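Local coordinates for protein amino acid amide racemase (Ochrobactrum anthropi, PDB 6GIO) that belongs to the class-III aminotransferase family of fold-type I enzymes and binds pyridoxal-5'-phosphate, at residues R334-K339 and I415-I420; V355-D360 and T370-I375; A385-G390 and V395-P400; I376-Q381 and I420-D425. All coordinates share one frame; numbering follows the deposited sequence.

Contact 1 (R334-K339 and I415-I420); sequences RRLSDK and IVDQAI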
loop_
_atom_site.group_PDB
_atom_site.type_symbol
_atom_site.label_atom_id
_atom_site.label_comp_id
_atom_site.label_asym_id
_atom_site.label_seq_id
_atom_site.Cartn_x
_atom_site.Cartn_y
_atom_site.Cartn_z
ATOM N N ARG C 334 -26.098 1.589 25.743
ATOM C CA ARG C 334 -26.703 0.555 26.599
ATOM C C ARG C 334 -28.120 0.868 27.059
ATOM O O ARG C 334 -29.006 0.013 26.990
ATOM C CB ARG C 334 -25.881 0.317 27.853
ATOM C CG ARG C 334 -24.837 -0.708 27.652
ATOM C CD ARG C 334 -24.037 -1.018 28.911
ATOM N NE ARG C 334 -22.743 -1.472 28.418
ATOM C CZ ARG C 334 -21.630 -0.749 28.372
ATOM N NH1 ARG C 334 -21.575 0.473 28.881
ATOM N NH2 ARG C 334 -20.544 -1.289 27.848
ATOM N N ARG C 335 -28.328 2.077 27.569
ATOM C CA ARG C 335 -29.655 2.473 28.050
ATOM C C ARG C 335 -30.712 2.433 26.925
ATOM O O ARG C 335 -31.899 2.237 27.196
ATOM C CB ARG C 335 -29.624 3.848 28.728
ATOM C CG ARG C 335 -28.850 3.926 30.045
ATOM C CD ARG C 335 -29.134 5.255 30.758
ATOM N NE ARG C 335 -30.591 5.528 30.755
ATOM C CZ ARG C 335 -31.399 5.577 31.827
ATOM N NH1 ARG C 335 -30.948 5.443 33.071
ATOM N NH2 ARG C 335 -32.694 5.794 31.645
ATOM N N LEU C 336 -30.291 2.547 25.667
ATOM C CA LEU C 336 -31.221 2.404 24.562
ATOM C C LEU C 336 -31.807 0.992 24.472
ATOM O O LEU C 336 -32.861 0.791 23.831
ATOM C CB LEU C 336 -30.587 2.805 23.225
ATOM C CG LEU C 336 -30.115 4.278 23.123
ATOM C CD1 LEU C 336 -29.466 4.507 21.779
ATOM C CD2 LEU C 336 -31.237 5.301 23.334
ATOM N N SER C 337 -31.167 0.018 25.113
ATOM C CA SER C 337 -31.720 -1.349 25.071
ATOM C C SER C 337 -33.029 -1.458 25.870
ATOM O O SER C 337 -33.821 -2.360 25.608
ATOM C CB SER C 337 -30.741 -2.415 25.562
ATOM O OG SER C 337 -30.507 -2.269 26.926
ATOM N N ASP C 338 -33.270 -0.555 26.822
ATOM C CA ASP C 338 -34.551 -0.525 27.499
ATOM C C ASP C 338 -35.673 -0.231 26.484
ATOM O O ASP C 338 -36.738 -0.786 26.582
ATOM C CB ASP C 338 -34.552 0.510 28.625
ATOM C CG ASP C 338 -35.790 0.387 29.555
ATOM O OD1 ASP C 338 -35.965 -0.648 30.269
ATOM O OD2 ASP C 338 -36.568 1.358 29.603
ATOM N N LYS C 339 -35.423 0.601 25.490
ATOM C CA LYS C 339 -36.468 0.913 24.512
ATOM C C LYS C 339 -36.475 -0.051 23.357
ATOM O O LYS C 339 -37.525 -0.339 22.783
ATOM C CB LYS C 339 -36.228 2.276 23.899
ATOM C CG LYS C 339 -36.326 3.463 24.832
ATOM C CD LYS C 339 -36.460 4.751 24.015
ATOM C CE LYS C 339 -35.292 5.696 24.273
ATOM N NZ LYS C 339 -35.554 7.077 23.769
ATOM N N ILE C 415 -29.562 9.848 17.241
ATOM C CA ILE C 415 -29.737 9.410 15.858
ATOM C C ILE C 415 -29.848 7.885 15.789
ATOM O O ILE C 415 -30.726 7.325 15.105
ATOM C CB ILE C 415 -28.596 9.916 14.945
ATOM C CG1 ILE C 415 -28.781 11.429 14.680
ATOM C CG2 ILE C 415 -28.564 9.120 13.623
ATOM C CD1 ILE C 415 -27.578 12.099 14.069
ATOM N N VAL C 416 -28.974 7.205 16.515
ATOM C CA VAL C 416 -29.039 5.719 16.564
ATOM C C VAL C 416 -30.400 5.217 17.107
ATOM O O VAL C 416 -30.980 4.265 16.585
ATOM C CB VAL C 416 -27.904 5.151 17.451
ATOM C CG1 VAL C 416 -28.085 3.656 17.677
ATOM C CG2 VAL C 416 -26.569 5.438 16.791
ATOM N N ASP C 417 -30.842 5.848 18.199
ATOM C CA ASP C 417 -32.123 5.582 18.832
ATOM C C ASP C 417 -33.249 5.741 17.810
ATOM O O ASP C 417 -34.072 4.854 17.620
ATOM C CB ASP C 417 -32.274 6.544 20.031
ATOM C CG ASP C 417 -33.619 6.450 20.729
ATOM O OD1 ASP C 417 -34.514 5.683 20.330
ATOM O OD2 ASP C 417 -33.790 7.219 21.676
ATOM N N GLN C 418 -33.247 6.854 17.109
ATOM C CA GLN C 418 -34.296 7.120 16.139
ATOM C C GLN C 418 -34.217 6.184 14.945
ATOM O O GLN C 418 -35.256 5.768 14.403
ATOM C CB GLN C 418 -34.214 8.579 15.676
ATOM C CG GLN C 418 -35.413 8.996 14.820
ATOM C CD GLN C 418 -36.700 9.055 15.623
ATOM O OE1 GLN C 418 -37.741 8.551 15.212
ATOM N NE2 GLN C 418 -36.618 9.645 16.784
ATOM N N ALA C 419 -32.992 5.857 14.514
ATOM C CA ALA C 419 -32.826 4.975 13.351
ATOM C C ALA C 419 -33.331 3.526 13.636
ATOM O O ALA C 419 -34.037 2.932 12.826
ATOM C CB ALA C 419 -31.375 4.976 12.849
ATOM N N ILE C 420 -32.963 2.983 14.792
ATOM C CA ILE C 420 -33.422 1.639 15.224
ATOM C C ILE C 420 -34.956 1.589 15.327
ATOM O O ILE C 420 -35.587 0.646 14.858
ATOM C CB ILE C 420 -32.815 1.255 16.580
ATOM C CG1 ILE C 420 -31.307 1.063 16.433
ATOM C CG2 ILE C 420 -33.424 -0.033 17.070
ATOM C CD1 ILE C 420 -30.536 0.853 17.713
#

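Contact 2 (V355-D360 and T370-I375); sequences VDLVSD and TTTAKI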
loop_
_atom_site.group_PDB
_atom_site.type_symbol
_atom_site.label_atom_id
_atom_site.label_comp_id
_atom_site.label_asym_id
_atom_site.label_seq_id
_atom_site.Cartn_x
_atom_site.Cartn_y
_atom_site.Cartn_z
ATOM N N VAL C 355 -22.238 -2.554 18.735
ATOM C CA VAL C 355 -23.592 -2.848 19.186
ATOM C C VAL C 355 -24.178 -4.071 18.482
ATOM O O VAL C 355 -24.511 -4.022 17.306
ATOM C CB VAL C 355 -24.519 -1.624 18.963
ATOM C CG1 VAL C 355 -25.925 -1.915 19.489
ATOM C CG2 VAL C 355 -23.951 -0.399 19.660
ATOM N N ASP C 356 -24.343 -5.175 19.216
ATOM C CA ASP C 356 -24.744 -6.446 18.632
ATOM C C ASP C 356 -26.291 -6.550 18.499
ATOM O O ASP C 356 -27.015 -6.568 19.504
ATOM C CB ASP C 356 -24.191 -7.557 19.521
ATOM C CG ASP C 356 -24.249 -8.883 18.862
ATOM O OD1 ASP C 356 -25.328 -9.216 18.326
ATOM O OD2 ASP C 356 -23.198 -9.551 18.828
ATOM N N LEU C 357 -26.801 -6.560 17.278
ATOM C CA LEU C 357 -28.221 -6.602 17.046
ATOM C C LEU C 357 -28.708 -8.051 16.990
ATOM O O LEU C 357 -28.111 -8.893 16.308
ATOM C CB LEU C 357 -28.574 -5.915 15.728
ATOM C CG LEU C 357 -28.041 -4.508 15.578
ATOM C CD1 LEU C 357 -28.442 -3.941 14.254
ATOM C CD2 LEU C 357 -28.550 -3.611 16.696
ATOM N N VAL C 358 -29.772 -8.335 17.728
ATOM C CA VAL C 358 -30.289 -9.705 17.844
ATOM C C VAL C 358 -31.785 -9.764 17.533
ATOM O O VAL C 358 -32.531 -8.887 17.925
ATOM C CB VAL C 358 -30.055 -10.277 19.232
ATOM C CG1 VAL C 358 -28.555 -10.400 19.539
ATOM C CG2 VAL C 358 -30.753 -9.443 20.305
ATOM N N SER C 359 -32.220 -10.798 16.830
ATOM C CA SER C 359 -33.648 -10.988 16.571
ATOM C C SER C 359 -34.339 -11.609 17.774
ATOM O O SER C 359 -35.567 -11.604 17.841
ATOM C CB SER C 359 -33.889 -11.829 15.306
ATOM O OG SER C 359 -33.287 -13.109 15.388
ATOM N N ASP C 360 -33.566 -12.134 18.731
ATOM C CA ASP C 360 -34.163 -12.773 19.906
ATOM C C ASP C 360 -33.206 -12.602 21.085
ATOM O O ASP C 360 -32.033 -13.005 20.980
ATOM C CB ASP C 360 -34.422 -14.258 19.591
ATOM C CG ASP C 360 -35.169 -14.989 20.711
ATOM O OD1 ASP C 360 -34.575 -15.377 21.756
ATOM O OD2 ASP C 360 -36.384 -15.156 20.529
ATOM N N THR C 370 -30.479 -7.411 6.481
ATOM C CA THR C 370 -31.342 -6.377 5.919
ATOM C C THR C 370 -31.807 -5.329 6.967
ATOM O O THR C 370 -31.853 -4.106 6.687
ATOM C CB THR C 370 -32.534 -6.979 5.126
ATOM O OG1 THR C 370 -33.421 -5.920 4.753
ATOM C CG2 THR C 370 -33.306 -7.947 5.931
ATOM N N THR C 371 -32.121 -5.785 8.179
ATOM C CA THR C 371 -32.442 -4.896 9.280
ATOM C C THR C 371 -31.242 -4.020 9.642
ATOM O O THR C 371 -31.371 -2.812 9.749
ATOM C CB THR C 371 -32.886 -5.708 10.510
ATOM O OG1 THR C 371 -34.026 -6.466 10.140
ATOM C CG2 THR C 371 -33.232 -4.827 11.711
ATOM N N THR C 372 -30.075 -4.632 9.799
ATOM C CA THR C 372 -28.859 -3.892 10.121
ATOM C C THR C 372 -28.529 -2.837 9.043
ATOM O O THR C 372 -28.251 -1.687 9.358
ATOM C CB THR C 372 -27.712 -4.895 10.310
ATOM O OG1 THR C 372 -28.135 -5.873 11.283
ATOM C CG2 THR C 372 -26.411 -4.217 10.752
ATOM N N ALA C 373 -28.618 -3.207 7.782
ATOM C CA ALA C 373 -28.411 -2.239 6.677
ATOM C C ALA C 373 -29.410 -1.071 6.695
ATOM O O ALA C 373 -29.042 0.052 6.397
ATOM C CB ALA C 373 -28.435 -2.935 5.306
ATOM N N LYS C 374 -30.652 -1.342 7.079
ATOM C CA LYS C 374 -31.668 -0.316 7.165
ATOM C C LYS C 374 -31.363 0.640 8.276
ATOM O O LYS C 374 -31.629 1.833 8.155
ATOM C CB LYS C 374 -33.059 -0.924 7.403
ATOM C CG LYS C 374 -33.653 -1.523 6.152
ATOM C CD LYS C 374 -35.034 -2.066 6.422
ATOM C CE LYS C 374 -35.564 -2.734 5.172
ATOM N NZ LYS C 374 -36.990 -3.139 5.333
ATOM N N ILE C 375 -30.836 0.132 9.385
ATOM C CA ILE C 375 -30.447 1.020 10.481
ATOM C C ILE C 375 -29.329 2.002 10.038
ATOM O O ILE C 375 -29.380 3.206 10.347
ATOM C CB ILE C 375 -30.033 0.213 11.726
ATOM C CG1 ILE C 375 -31.268 -0.521 12.288
ATOM C CG2 ILE C 375 -29.417 1.121 12.773
ATOM C CD1 ILE C 375 -30.934 -1.608 13.273
#

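Contact 3 (A385-G390 and V395-P400); sequences AFTYVG and VLEFMP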
loop_
_atom_site.group_PDB
_atom_site.type_symbol
_atom_site.label_atom_id
_atom_site.label_comp_id
_atom_site.label_asym_id
_atom_site.label_seq_id
_atom_site.Cartn_x
_atom_site.Cartn_y
_atom_site.Cartn_z
ATOM N N ALA C 385 -22.983 8.873 9.984
ATOM C CA ALA C 385 -22.340 7.854 9.167
ATOM C C ALA C 385 -21.750 6.742 10.042
ATOM O O ALA C 385 -20.831 6.991 10.858
ATOM C CB ALA C 385 -21.256 8.467 8.291
ATOM N N PHE C 386 -22.242 5.514 9.863
ATOM C CA PHE C 386 -21.619 4.376 10.572
ATOM C C PHE C 386 -21.734 3.126 9.739
ATOM O O PHE C 386 -22.234 3.181 8.602
ATOM C CB PHE C 386 -22.139 4.221 12.022
ATOM C CG PHE C 386 -23.644 4.218 12.156
ATOM C CD1 PHE C 386 -24.374 5.413 12.087
ATOM C CD2 PHE C 386 -24.333 3.034 12.406
ATOM C CE1 PHE C 386 -25.756 5.421 12.217
ATOM C CE2 PHE C 386 -25.722 3.033 12.537
ATOM C CZ PHE C 386 -26.431 4.223 12.430
ATOM N N THR C 387 -21.250 2.002 10.281
ATOM C CA THR C 387 -21.141 0.756 9.500
ATOM C C THR C 387 -21.561 -0.417 10.341
ATOM O O THR C 387 -21.916 -0.243 11.491
ATOM C CB THR C 387 -19.704 0.529 9.017
ATOM O OG1 THR C 387 -18.844 0.369 10.150
ATOM C CG2 THR C 387 -19.230 1.710 8.203
ATOM N N TYR C 388 -21.530 -1.621 9.770
ATOM C CA TYR C 388 -21.585 -2.820 10.594
ATOM C C TYR C 388 -20.472 -3.827 10.293
ATOM O O TYR C 388 -19.896 -3.864 9.205
ATOM C CB TYR C 388 -22.925 -3.520 10.478
ATOM C CG TYR C 388 -23.316 -3.903 9.080
ATOM C CD1 TYR C 388 -22.876 -5.077 8.492
ATOM C CD2 TYR C 388 -24.154 -3.079 8.353
ATOM C CE1 TYR C 388 -23.274 -5.428 7.206
ATOM C CE2 TYR C 388 -24.555 -3.412 7.089
ATOM C CZ TYR C 388 -24.123 -4.577 6.515
ATOM O OH TYR C 388 -24.573 -4.834 5.243
ATOM N N VAL C 389 -20.210 -4.654 11.287
ATOM C CA VAL C 389 -19.207 -5.684 11.187
ATOM C C VAL C 389 -19.782 -6.969 11.725
ATOM O O VAL C 389 -20.986 -7.057 11.994
ATOM C CB VAL C 389 -17.925 -5.274 11.948
ATOM C CG1 VAL C 389 -17.341 -4.029 11.285
ATOM C CG2 VAL C 389 -18.180 -5.061 13.438
ATOM N N GLY C 390 -18.940 -7.995 11.797
ATOM C CA GLY C 390 -19.273 -9.224 12.528
ATOM C C GLY C 390 -19.401 -10.421 11.621
ATOM O O GLY C 390 -19.763 -10.304 10.471
ATOM N N VAL C 395 -23.387 -6.428 13.821
ATOM C CA VAL C 395 -22.788 -5.588 14.864
ATOM C C VAL C 395 -22.561 -4.188 14.268
ATOM O O VAL C 395 -21.711 -4.023 13.380
ATOM C CB VAL C 395 -21.414 -6.131 15.370
ATOM C CG1 VAL C 395 -20.946 -5.320 16.561
ATOM C CG2 VAL C 395 -21.472 -7.575 15.785
ATOM N N LEU C 396 -23.315 -3.189 14.753
ATOM C CA LEU C 396 -23.079 -1.814 14.407
ATOM C C LEU C 396 -21.713 -1.457 14.950
ATOM O O LEU C 396 -21.401 -1.757 16.102
ATOM C CB LEU C 396 -24.134 -0.892 15.010
ATOM C CG LEU C 396 -25.596 -1.161 14.666
ATOM C CD1 LEU C 396 -26.452 -0.108 15.305
ATOM C CD2 LEU C 396 -25.817 -1.261 13.183
ATOM N N GLU C 397 -20.903 -0.823 14.105
ATOM C CA GLU C 397 -19.553 -0.375 14.466
ATOM C C GLU C 397 -19.492 1.157 14.631
ATOM O O GLU C 397 -19.961 1.913 13.750
ATOM C CB GLU C 397 -18.545 -0.785 13.372
ATOM C CG GLU C 397 -17.176 -0.154 13.585
ATOM C CD GLU C 397 -16.096 -0.746 12.708
ATOM O OE1 GLU C 397 -15.722 -0.149 11.694
ATOM O OE2 GLU C 397 -15.589 -1.803 13.059
ATOM N N PHE C 398 -18.926 1.591 15.754
ATOM C CA PHE C 398 -18.697 3.015 16.042
ATOM C C PHE C 398 -17.219 3.208 16.345
ATOM O O PHE C 398 -16.696 2.742 17.386
ATOM C CB PHE C 398 -19.575 3.510 17.195
ATOM C CG PHE C 398 -21.054 3.361 16.924
ATOM C CD1 PHE C 398 -21.695 4.185 16.027
ATOM C CD2 PHE C 398 -21.774 2.362 17.516
ATOM C CE1 PHE C 398 -23.053 4.027 15.724
ATOM C CE2 PHE C 398 -23.131 2.201 17.228
ATOM C CZ PHE C 398 -23.778 3.034 16.333
ATOM N N MET C 399 -16.546 3.859 15.403
ATOM C CA MET C 399 -15.110 4.136 15.472
ATOM C C MET C 399 -14.910 5.612 15.215
ATOM O O MET C 399 -14.239 5.981 14.275
ATOM C CB MET C 399 -14.387 3.319 14.383
ATOM C CG MET C 399 -14.419 1.820 14.666
ATOM S SD MET C 399 -13.216 1.362 15.936
ATOM C CE MET C 399 -11.685 1.609 15.072
ATOM N N PRO C 400 -15.555 6.474 16.010
ATOM C CA PRO C 400 -15.487 7.891 15.639
ATOM C C PRO C 400 -14.083 8.475 15.852
ATOM O O PRO C 400 -13.281 7.898 16.615
ATOM C CB PRO C 400 -16.494 8.555 16.584
ATOM C CG PRO C 400 -16.603 7.643 17.770
ATOM C CD PRO C 400 -16.344 6.255 17.243
HETATM O O HOH W 1 -18.605 2.838 11.634
#

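Contact 4 (I376-Q381 and I420-D425); sequences IYRGYQ and IGDVLD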
loop_
_atom_site.group_PDB
_atom_site.type_symbol
_atom_site.label_atom_id
_atom_site.label_comp_id
_atom_site.label_asym_id
_atom_site.label_seq_id
_atom_site.Cartn_x
_atom_site.Cartn_y
_atom_site.Cartn_z
ATOM N N ILE C 376 -28.325 1.508 9.313
ATOM C CA ILE C 376 -27.257 2.382 8.774
ATOM C C ILE C 376 -27.824 3.426 7.788
ATOM O O ILE C 376 -27.447 4.604 7.809
ATOM C CB ILE C 376 -26.192 1.583 7.980
ATOM C CG1 ILE C 376 -25.592 0.441 8.798
ATOM C CG2 ILE C 376 -25.091 2.500 7.519
ATOM C CD1 ILE C 376 -24.881 0.860 10.046
ATOM N N TYR C 377 -28.688 2.963 6.888
ATOM C CA TYR C 377 -29.288 3.857 5.894
ATOM C C TYR C 377 -30.129 4.947 6.547
ATOM O O TYR C 377 -30.063 6.133 6.189
ATOM C CB TYR C 377 -30.162 3.071 4.943
ATOM C CG TYR C 377 -30.843 3.952 3.956
ATOM C CD1 TYR C 377 -30.206 4.318 2.790
ATOM C CD2 TYR C 377 -32.134 4.411 4.180
ATOM C CE1 TYR C 377 -30.827 5.126 1.861
ATOM C CE2 TYR C 377 -32.766 5.221 3.255
ATOM C CZ TYR C 377 -32.099 5.577 2.103
ATOM O OH TYR C 377 -32.717 6.389 1.194
ATOM N N ARG C 378 -30.931 4.568 7.514
ATOM C CA ARG C 378 -31.707 5.568 8.217
ATOM C C ARG C 378 -30.814 6.488 9.050
ATOM O O ARG C 378 -31.099 7.689 9.169
ATOM C CB ARG C 378 -32.777 4.909 9.077
ATOM C CG ARG C 378 -33.742 5.862 9.761
ATOM C CD ARG C 378 -34.511 6.680 8.727
ATOM N NE ARG C 378 -35.472 7.574 9.357
ATOM C CZ ARG C 378 -36.052 8.605 8.736
ATOM N NH1 ARG C 378 -35.749 8.891 7.472
ATOM N NH2 ARG C 378 -36.897 9.368 9.390
ATOM N N GLY C 379 -29.749 5.939 9.647
ATOM C CA GLY C 379 -28.724 6.775 10.305
ATOM C C GLY C 379 -28.183 7.881 9.395
ATOM O O GLY C 379 -28.097 9.060 9.751
ATOM N N TYR C 380 -27.783 7.464 8.223
ATOM C CA TYR C 380 -27.315 8.352 7.194
ATOM C C TYR C 380 -28.355 9.458 6.887
ATOM O O TYR C 380 -28.000 10.632 6.830
ATOM C CB TYR C 380 -26.970 7.519 5.953
ATOM C CG TYR C 380 -27.103 8.267 4.673
ATOM C CD1 TYR C 380 -26.085 9.130 4.250
ATOM C CD2 TYR C 380 -28.265 8.140 3.875
ATOM C CE1 TYR C 380 -26.208 9.834 3.074
ATOM C CE2 TYR C 380 -28.400 8.852 2.697
ATOM C CZ TYR C 380 -27.367 9.689 2.306
ATOM O OH TYR C 380 -27.447 10.392 1.140
ATOM N N GLN C 381 -29.626 9.107 6.732
ATOM C CA GLN C 381 -30.643 10.149 6.435
ATOM C C GLN C 381 -30.827 11.085 7.625
ATOM O O GLN C 381 -31.110 12.234 7.455
ATOM C CB GLN C 381 -31.986 9.524 6.122
ATOM C CG GLN C 381 -32.004 8.656 4.921
ATOM C CD GLN C 381 -33.425 8.180 4.652
ATOM O OE1 GLN C 381 -34.044 7.540 5.491
ATOM N NE2 GLN C 381 -33.940 8.498 3.479
ATOM N N ILE C 420 -32.963 2.983 14.792
ATOM C CA ILE C 420 -33.422 1.639 15.224
ATOM C C ILE C 420 -34.956 1.589 15.327
ATOM O O ILE C 420 -35.587 0.646 14.858
ATOM C CB ILE C 420 -32.815 1.255 16.580
ATOM C CG1 ILE C 420 -31.307 1.063 16.433
ATOM C CG2 ILE C 420 -33.424 -0.033 17.070
ATOM C CD1 ILE C 420 -30.536 0.853 17.713
ATOM N N GLY C 421 -35.532 2.618 15.947
ATOM C CA GLY C 421 -36.968 2.714 16.129
ATOM C C GLY C 421 -37.665 2.791 14.806
ATOM O O GLY C 421 -38.653 2.108 14.595
ATOM N N ASP C 422 -37.157 3.615 13.898
ATOM C CA ASP C 422 -37.825 3.808 12.594
ATOM C C ASP C 422 -37.776 2.516 11.796
ATOM O O ASP C 422 -38.699 2.200 11.069
ATOM C CB ASP C 422 -37.164 4.923 11.777
ATOM C CG ASP C 422 -37.392 6.318 12.367
ATOM O OD1 ASP C 422 -38.230 6.473 13.253
ATOM O OD2 ASP C 422 -36.734 7.273 11.929
ATOM N N VAL C 423 -36.674 1.773 11.909
ATOM C CA VAL C 423 -36.564 0.525 11.157
ATOM C C VAL C 423 -37.487 -0.573 11.738
ATOM O O VAL C 423 -38.156 -1.300 10.978
ATOM C CB VAL C 423 -35.104 0.055 11.051
ATOM C CG1 VAL C 423 -35.025 -1.408 10.627
ATOM C CG2 VAL C 423 -34.337 0.975 10.089
ATOM N N LEU C 424 -37.516 -0.695 13.055
ATOM C CA LEU C 424 -38.376 -1.683 13.701
ATOM C C LEU C 424 -39.873 -1.410 13.446
ATOM O O LEU C 424 -40.639 -2.350 13.293
ATOM C CB LEU C 424 -38.125 -1.723 15.188
ATOM C CG LEU C 424 -36.792 -2.314 15.610
ATOM C CD1 LEU C 424 -36.679 -2.178 17.104
ATOM C CD2 LEU C 424 -36.647 -3.775 15.202
ATOM N N ASP C 425 -40.265 -0.134 13.391
ATOM C CA ASP C 425 -41.661 0.259 13.142
ATOM C C ASP C 425 -41.950 0.152 11.677
ATOM O O ASP C 425 -42.946 0.694 11.243
ATOM C CB ASP C 425 -41.955 1.724 13.533
ATOM C CG ASP C 425 -41.944 1.994 15.027
ATOM O OD1 ASP C 425 -42.006 1.059 15.855
ATOM O OD2 ASP C 425 -41.894 3.200 15.380
#

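Contact 1 (R334-K339 and I415-I420)
D417, on helix 406-424, meets L336 and K339 of helix 318-339 with every part of its side chain. CG stands anti to the backbone N (chi1 176°), which sends the carboxylate across to the other helix. The first atom, CB, rests against the fork of L336: D417 CB lies 3.7 Å from L336 CD2 and 3.9 Å from L336 CD1, the two side chains meeting at a slant. CG comes next, 3.7 Å from L336 CD2 and equally near K339 NZ. At the tip, D417 OD2 touches L336 CD2 at 3.6 Å. K339 NZ donates to D417 OD2 at 2.7 Å, a hydrogen bond that is part of a salt bridge and meets the oxygen on its syn side, 18° out of the carboxylate plane. The main partner of OD1 is H340, the residue that follows K339, which gives it a hydrogen bond.

The lysine reaches this place by a bend at chi3 and crosses the aspartate at about a right angle. Beside the salt bridge, L336 CD1 also approaches V416 CG1 at 4.4 Å, and L336 packs on I343 of the sheet, a position that suits a branched apolar residue. The short helix segments run at 28° to each other with axes 10.8 Å apart, and the gap is spanned by the side chains.

An aspartate suits this position because its short stem can lie on leucine while its head serves two donors. With one oxygen taken by the lysine and the other by a histidine, the rotation of the carboxylate is probably restrained, and the neighbouring positive charge would probably favour its ionised form.

Contact 2 (V355-D360 and T370-I375)
L357, on strand 352-357, and I375, on helix 369-382, meet methyl to methyl. This is the apolar part of the contact: L357 CD1 lies 3.6 Å from I375 CD1, and the side chains reach toward each other tip to tip. The isoleucine gets there by setting CG1 beside its backbone N, anti to the carbonyl carbon (chi1 -67°), and then extending to CD1. Leucine suits the strand position because its chain is long enough to bridge backbones whose nearest CA atoms, those of L357 and T372, stand 7.5 Å apart.

The second kind of interaction is van der Waals contact with a side chain that is partly polar. The same methyl, L357 CD1, is 3.6 Å from T372 OG1 and 4.1 Å from T372 CG2, so the threonine offers both of its branches to one carbon as the two side chains pass at a slant. Its hydroxyl makes a weak hydrogen bond to the carbonyl of P368, one turn back, which gives the buried hydroxyl a polar partner.

Around this pair L396 touches both L357 and T372, while I420 of helix 406-424 lies against I375. Helix 369-382 is thus laid on the sheet through a layer of apolar side chains. Since nothing polar is exchanged between the two segments, their hold rests on dispersion and the burial of apolar surface, with a single leucine methyl carrying nearly all of it.

Contact 3 (A385-G390 and V395-P400)
The torsions of F386 and F398 bring their rings together. In F386, CG stands between the backbone N and the carbonyl carbon (chi1 50°), the crowded position; in F398 it lies beside the N, anti to the carbonyl carbon (chi1 -60°). The two side chains then run side by side, and F398 CE1 comes over one face of the F386 ring, 3.6 Å from F386 CG, with the ring planes inclined at 37°. L396 CD1 adds a further apolar touch, 4.2 Å from F386 CE2.

Beyond the rings the backbones pair in antiparallel fashion. V389 and V395 form a hydrogen-bonded pair, V389 N to V395 O at 2.7 Å and V395 N to V389 O at 3.1 Å, and E397 N gives a nearly straight bond of 2.9 Å to T387 O. Between them Y388 and L396 make a non-hydrogen-bonded pair. A water adds another link, hydrogen-bonded to T387 OG1 and donating to E397 O.

On the face of V389, V395 and T387, E397 lies beside T387, with E397 CB 3.4 Å from T387 OG1. Its extended chain carries OE2 to within 3.3 Å of V389 CG1, while OE1 makes a salt bridge to K241, a residue of the cofactor pocket. V389 and T387, both branched at CB, pack closely against E397. L81 of the second subunit packs on T387.

This is a beta hairpin in a mixed sheet that combines strands from near both ends of the chain, as in the small domain of fold-type I enzymes, with the side chain of E397 about 7 Å from the bound pyridoxal-5'-phosphate.

Contact 4 (I376-Q381 and I420-D425)
D422 OD2 is gripped by two nitrogens of R378, which approaches it side-on. The shorter, straighter bond, R378 NE to D422 OD2 at 2.9 Å with an N-H...O angle of 161°, reaches the oxygen on its anti side; the other, R378 NH2 to D422 OD2 at 3.3 Å, is more bent and comes from above the carboxylate plane. Both keep the oxygen near the plane of the guanidinium, at its edge, although the two flat groups are turned 51° from each other.

The arginine sets CG anti to its backbone N (chi1 -174°) and bends at chi2, which brings the guanidinium within reach of both D422 and Q381. That leaves NH1 for Q381, and R378 NH1 to Q381 OE1 measures 2.9 Å. With D422 on one edge and Q381 on another, the rotation of the guanidinium is probably restricted. Arginine suits the place by having several N-H groups around one flat head.

Nearer the backbone the packing is apolar: R378 CB lies 4.4 Å from V423 CG2, and V423 also rests on T371 and I375. A buried aspartate paired with a partly exposed arginine thus joins helices 369-382 and 406-424, a helix-helix salt bridge at the edge of an apolar interface in the C-terminal part of the fold.

How the contacts relate
The four contacts lie on one side of the chain's centre, with centres 10 to 15 Å apart, and build a layered unit of sheet and helices. Contact 2 closes first along the chain and contact 3 follows it; both fall within the span bridged by contact 1, whereas contacts 1 and 4 alternate. Helix 406-424 serves contacts 1 and 4, which share I420, and helix 369-382 serves contacts 2 and 4. Strands 352-357 and 395-398, from contacts 2 and 3, are neighbours in the sheet. Packing of V416 on F398 and of I376 on F386 sets helices 406-424 and 369-382 against the hairpin, whose E397 links to the cofactor pocket through K241.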